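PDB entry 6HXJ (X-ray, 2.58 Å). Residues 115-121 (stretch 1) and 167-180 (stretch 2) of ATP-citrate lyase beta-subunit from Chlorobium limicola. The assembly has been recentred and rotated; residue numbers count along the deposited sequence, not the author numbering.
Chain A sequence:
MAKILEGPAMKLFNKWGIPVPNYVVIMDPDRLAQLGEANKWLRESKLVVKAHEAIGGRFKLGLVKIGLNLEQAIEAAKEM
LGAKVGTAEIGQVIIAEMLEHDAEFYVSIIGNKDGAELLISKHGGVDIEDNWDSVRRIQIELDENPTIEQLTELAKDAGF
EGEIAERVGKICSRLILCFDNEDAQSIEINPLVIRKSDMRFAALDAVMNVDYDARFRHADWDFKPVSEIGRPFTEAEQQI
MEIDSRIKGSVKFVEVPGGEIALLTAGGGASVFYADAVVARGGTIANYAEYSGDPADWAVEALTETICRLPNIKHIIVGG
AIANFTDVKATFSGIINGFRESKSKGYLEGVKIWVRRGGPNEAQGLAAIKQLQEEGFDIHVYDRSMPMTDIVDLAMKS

Stretch 1 115-121: GAELLIS
Stretch 2 167-180: RVGKICSRLILCFD

Strand 115-121 packs against helix 167-180 in ATP-citrate lyase beta-subunit. The helix, which extends beyond the stretch at both ends, runs nearly antiparallel to the strand, with 151° between their N-to-C directions and a closest approach of the axes of 10.7 Å. The register is set by Leu-118 CA and Cys-172 CA, 8.3 Å apart, and by Ala-116 CA and Phe-179 CA, 8.9 Å apart; the start of the strand thus meets the end of the helix segment.

The strand is extended; phi/psi is -134/175 at Ala-116, -103/117 at Leu-118 and -142/146 at Ser-121. Gly-115 is the exception at 147/-128, where a CB would jam against the carbonyl O of the preceding residue, so glycine suits the position. The helix keeps phi near -60° and psi near -46°, with i to i+4 hydrogen bonds from Ile-171 N to Arg-167 O (3.0 Å) through Asp-180 N to Ile-176 O (3.0 Å). Ser-173 (chi1 p) points away from the strand, and its OG donates to Lys-170 O at 2.7 Å, satisfying a hydroxyl within the helix.

No hydrogen bond crosses between the stretches; side-chain packing joins them, burying 291 Å² summed over both sides. Strand alternation directs Ala-116, Leu-118 and Ile-120 toward the helix, while Glu-117, Leu-119 and Ser-121 stay out of its reach. Leu-118 (chi1 t, chi2 p) has the largest covered area, 76 Å². Its forked end spans neighbouring helical positions: CD2 lies 3.8 Å from Cys-172 SG and 3.9 Å from Ile-176 CD1, and CD1 lies 4.0 Å from Leu-175 CD2. Leu-175 (t, p) points toward the strand; Ile-176 (m, t) leaves the helix sideways, but its end comes nearer. Cys-172 (chi1 m), also directed toward the strand, offers a compact side chain where the backbones are close. Ile-120 (t, t) extends CD1 to 3.3 Å from Val-168 CG1, a tight contact, and to 4.1 Å from Cys-172 SG, so that this sulfur meets both Leu-118 and Ile-120. Val-168 is t.

Phe-179 (chi1 t, chi2 -82°) points toward the strand and brings CE1 to 3.8 Å from Ala-116 CB, which approaches the ring obliquely. The small alanine methyl pairs with the broad ring across the 8.9 Å between Ala-116 CA and Phe-179 CA.

Arg-167, Lys-170, Arg-174 and Leu-177 remain out of reach of the strand; the last three are exposed, where the charged ends of the lysine and arginine avoid burial in the apolar layer.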

# COMPACT_ATOMS: atom_id res chain seq x y z
N GLY A 115 -51.26 -37.93 20.74
CA GLY A 115 -50.41 -38.20 21.89
C GLY A 115 -50.15 -39.68 21.82
O GLY A 115 -49.72 -40.20 20.78
N ALA A 116 -50.40 -40.37 22.93
CA ALA A 116 -50.25 -41.80 23.01
C ALA A 116 -51.43 -42.47 23.67
O ALA A 116 -52.36 -41.80 24.12
CB ALA A 116 -48.98 -42.06 23.81
N GLU A 117 -51.42 -43.79 23.67
CA GLU A 117 -52.45 -44.61 24.30
C GLU A 117 -51.76 -45.63 25.19
O GLU A 117 -50.82 -46.30 24.74
CB GLU A 117 -53.27 -45.32 23.23
CG GLU A 117 -54.61 -45.82 23.73
CD GLU A 117 -55.48 -46.47 22.67
OE1 GLU A 117 -54.96 -47.30 21.89
OE2 GLU A 117 -56.69 -46.14 22.62
N LEU A 118 -52.19 -45.72 26.45
CA LEU A 118 -51.63 -46.66 27.40
C LEU A 118 -52.60 -47.80 27.55
O LEU A 118 -53.74 -47.59 27.95
CB LEU A 118 -51.35 -45.97 28.73
CG LEU A 118 -50.75 -46.80 29.86
CD1 LEU A 118 -49.35 -47.31 29.54
CD2 LEU A 118 -50.73 -46.03 31.13
N LEU A 119 -52.18 -49.00 27.16
CA LEU A 119 -52.99 -50.21 27.26
C LEU A 119 -52.46 -51.00 28.44
O LEU A 119 -51.25 -51.18 28.57
CB LEU A 119 -52.95 -51.03 25.94
CG LEU A 119 -53.94 -50.62 24.84
CD1 LEU A 119 -53.55 -49.33 24.20
CD2 LEU A 119 -54.02 -51.67 23.76
N ILE A 120 -53.37 -51.42 29.33
CA ILE A 120 -53.00 -52.18 30.52
C ILE A 120 -53.83 -53.47 30.65
O ILE A 120 -55.03 -53.47 30.41
CB ILE A 120 -53.03 -51.29 31.80
CG1 ILE A 120 -52.28 -51.96 32.97
CG2 ILE A 120 -54.46 -50.84 32.21
CD1 ILE A 120 -51.99 -51.06 34.07
N SER A 121 -53.19 -54.56 31.05
CA SER A 121 -53.90 -55.81 31.28
C SER A 121 -53.33 -56.55 32.48
O SER A 121 -52.13 -56.50 32.73
CB SER A 121 -53.86 -56.71 30.05
OG SER A 121 -54.83 -57.74 30.17
N ARG A 167 -48.73 -49.16 42.80
CA ARG A 167 -47.45 -49.62 42.28
C ARG A 167 -47.45 -49.69 40.78
O ARG A 167 -46.53 -49.17 40.15
CB ARG A 167 -47.09 -50.98 42.88
CG ARG A 167 -46.47 -50.89 44.25
CD ARG A 167 -46.13 -52.26 44.79
NE ARG A 167 -45.88 -52.23 46.23
CZ ARG A 167 -44.68 -52.16 46.79
NH1 ARG A 167 -44.56 -52.15 48.11
NH2 ARG A 167 -43.59 -52.10 46.04
N VAL A 168 -48.49 -50.28 40.20
CA VAL A 168 -48.67 -50.37 38.76
C VAL A 168 -48.76 -48.96 38.22
O VAL A 168 -48.02 -48.62 37.31
CB VAL A 168 -49.90 -51.22 38.39
CG1 VAL A 168 -50.31 -51.01 36.95
CG2 VAL A 168 -49.62 -52.70 38.64
N GLY A 169 -49.62 -48.13 38.82
CA GLY A 169 -49.80 -46.74 38.45
C GLY A 169 -48.48 -45.99 38.42
O GLY A 169 -48.17 -45.33 37.42
N LYS A 170 -47.68 -46.11 39.49
CA LYS A 170 -46.37 -45.47 39.57
C LYS A 170 -45.48 -45.89 38.39
O LYS A 170 -44.89 -45.03 37.75
CB LYS A 170 -45.68 -45.73 40.91
CG LYS A 170 -46.00 -44.68 41.95
CD LYS A 170 -45.11 -44.82 43.18
CE LYS A 170 -45.62 -44.03 44.36
NZ LYS A 170 -44.74 -44.16 45.55
N ILE A 171 -45.44 -47.22 38.09
CA ILE A 171 -44.66 -47.78 36.98
C ILE A 171 -45.11 -47.11 35.70
O ILE A 171 -44.26 -46.64 34.95
CB ILE A 171 -44.79 -49.32 36.87
CG1 ILE A 171 -44.06 -50.04 38.03
CG2 ILE A 171 -44.33 -49.86 35.50
CD1 ILE A 171 -44.75 -51.25 38.51
N CYS A 172 -46.43 -47.07 35.47
CA CYS A 172 -46.99 -46.45 34.29
C CYS A 172 -46.51 -45.07 34.07
O CYS A 172 -46.10 -44.76 32.97
CB CYS A 172 -48.50 -46.54 34.29
SG CYS A 172 -49.11 -48.17 33.82
N SER A 173 -46.51 -44.24 35.11
CA SER A 173 -46.04 -42.88 34.99
C SER A 173 -44.60 -42.82 34.49
O SER A 173 -44.29 -42.04 33.58
CB SER A 173 -46.22 -42.13 36.30
OG SER A 173 -45.30 -42.41 37.34
N ARG A 174 -43.75 -43.67 35.04
CA ARG A 174 -42.36 -43.76 34.65
C ARG A 174 -42.29 -44.13 33.17
O ARG A 174 -41.57 -43.49 32.42
CB ARG A 174 -41.62 -44.79 35.50
CG ARG A 174 -41.87 -44.71 37.01
CD ARG A 174 -40.77 -44.05 37.80
NE ARG A 174 -41.05 -44.14 39.25
CZ ARG A 174 -40.40 -44.92 40.11
NH1 ARG A 174 -39.39 -45.68 39.70
NH2 ARG A 174 -40.74 -44.92 41.39
N LEU A 175 -43.09 -45.12 32.76
CA LEU A 175 -43.17 -45.51 31.37
C LEU A 175 -43.59 -44.32 30.55
O LEU A 175 -43.00 -44.06 29.52
CB LEU A 175 -44.21 -46.60 31.22
CG LEU A 175 -44.21 -47.36 29.89
CD1 LEU A 175 -42.97 -48.24 29.75
CD2 LEU A 175 -45.46 -48.23 29.76
N ILE A 176 -44.59 -43.58 31.02
CA ILE A 176 -45.11 -42.39 30.37
C ILE A 176 -44.04 -41.33 30.27
O ILE A 176 -43.96 -40.66 29.24
CB ILE A 176 -46.38 -41.89 31.08
CG1 ILE A 176 -47.58 -42.79 30.72
CG2 ILE A 176 -46.69 -40.43 30.72
CD1 ILE A 176 -48.75 -42.74 31.67
N LEU A 177 -43.22 -41.17 31.32
CA LEU A 177 -42.12 -40.21 31.36
C LEU A 177 -41.07 -40.64 30.35
O LEU A 177 -40.57 -39.82 29.59
CB LEU A 177 -41.51 -40.10 32.77
CG LEU A 177 -42.16 -39.09 33.65
CD1 LEU A 177 -41.60 -39.14 35.06
CD2 LEU A 177 -42.08 -37.72 33.02
N CYS A 178 -40.76 -41.96 30.31
CA CYS A 178 -39.80 -42.57 29.43
C CYS A 178 -40.24 -42.34 28.01
O CYS A 178 -39.42 -41.95 27.20
CB CYS A 178 -39.62 -44.06 29.73
SG CYS A 178 -38.46 -44.94 28.64
N PHE A 179 -41.53 -42.51 27.71
CA PHE A 179 -42.06 -42.33 26.37
C PHE A 179 -41.95 -40.89 25.95
O PHE A 179 -41.42 -40.60 24.86
CB PHE A 179 -43.52 -42.82 26.30
CG PHE A 179 -44.12 -42.83 24.92
CD1 PHE A 179 -44.64 -41.66 24.37
CD2 PHE A 179 -44.23 -44.00 24.19
CE1 PHE A 179 -45.24 -41.67 23.10
CE2 PHE A 179 -44.84 -44.02 22.94
CZ PHE A 179 -45.33 -42.85 22.39
N ASP A 180 -42.44 -39.99 26.80
CA ASP A 180 -42.42 -38.55 26.55
C ASP A 180 -40.99 -38.06 26.26
O ASP A 180 -40.72 -37.47 25.21
CB ASP A 180 -43.05 -37.81 27.74
CG ASP A 180 -43.79 -36.52 27.42
OD1 ASP A 180 -43.57 -35.50 28.13
OD2 ASP A 180 -44.69 -36.55 26.55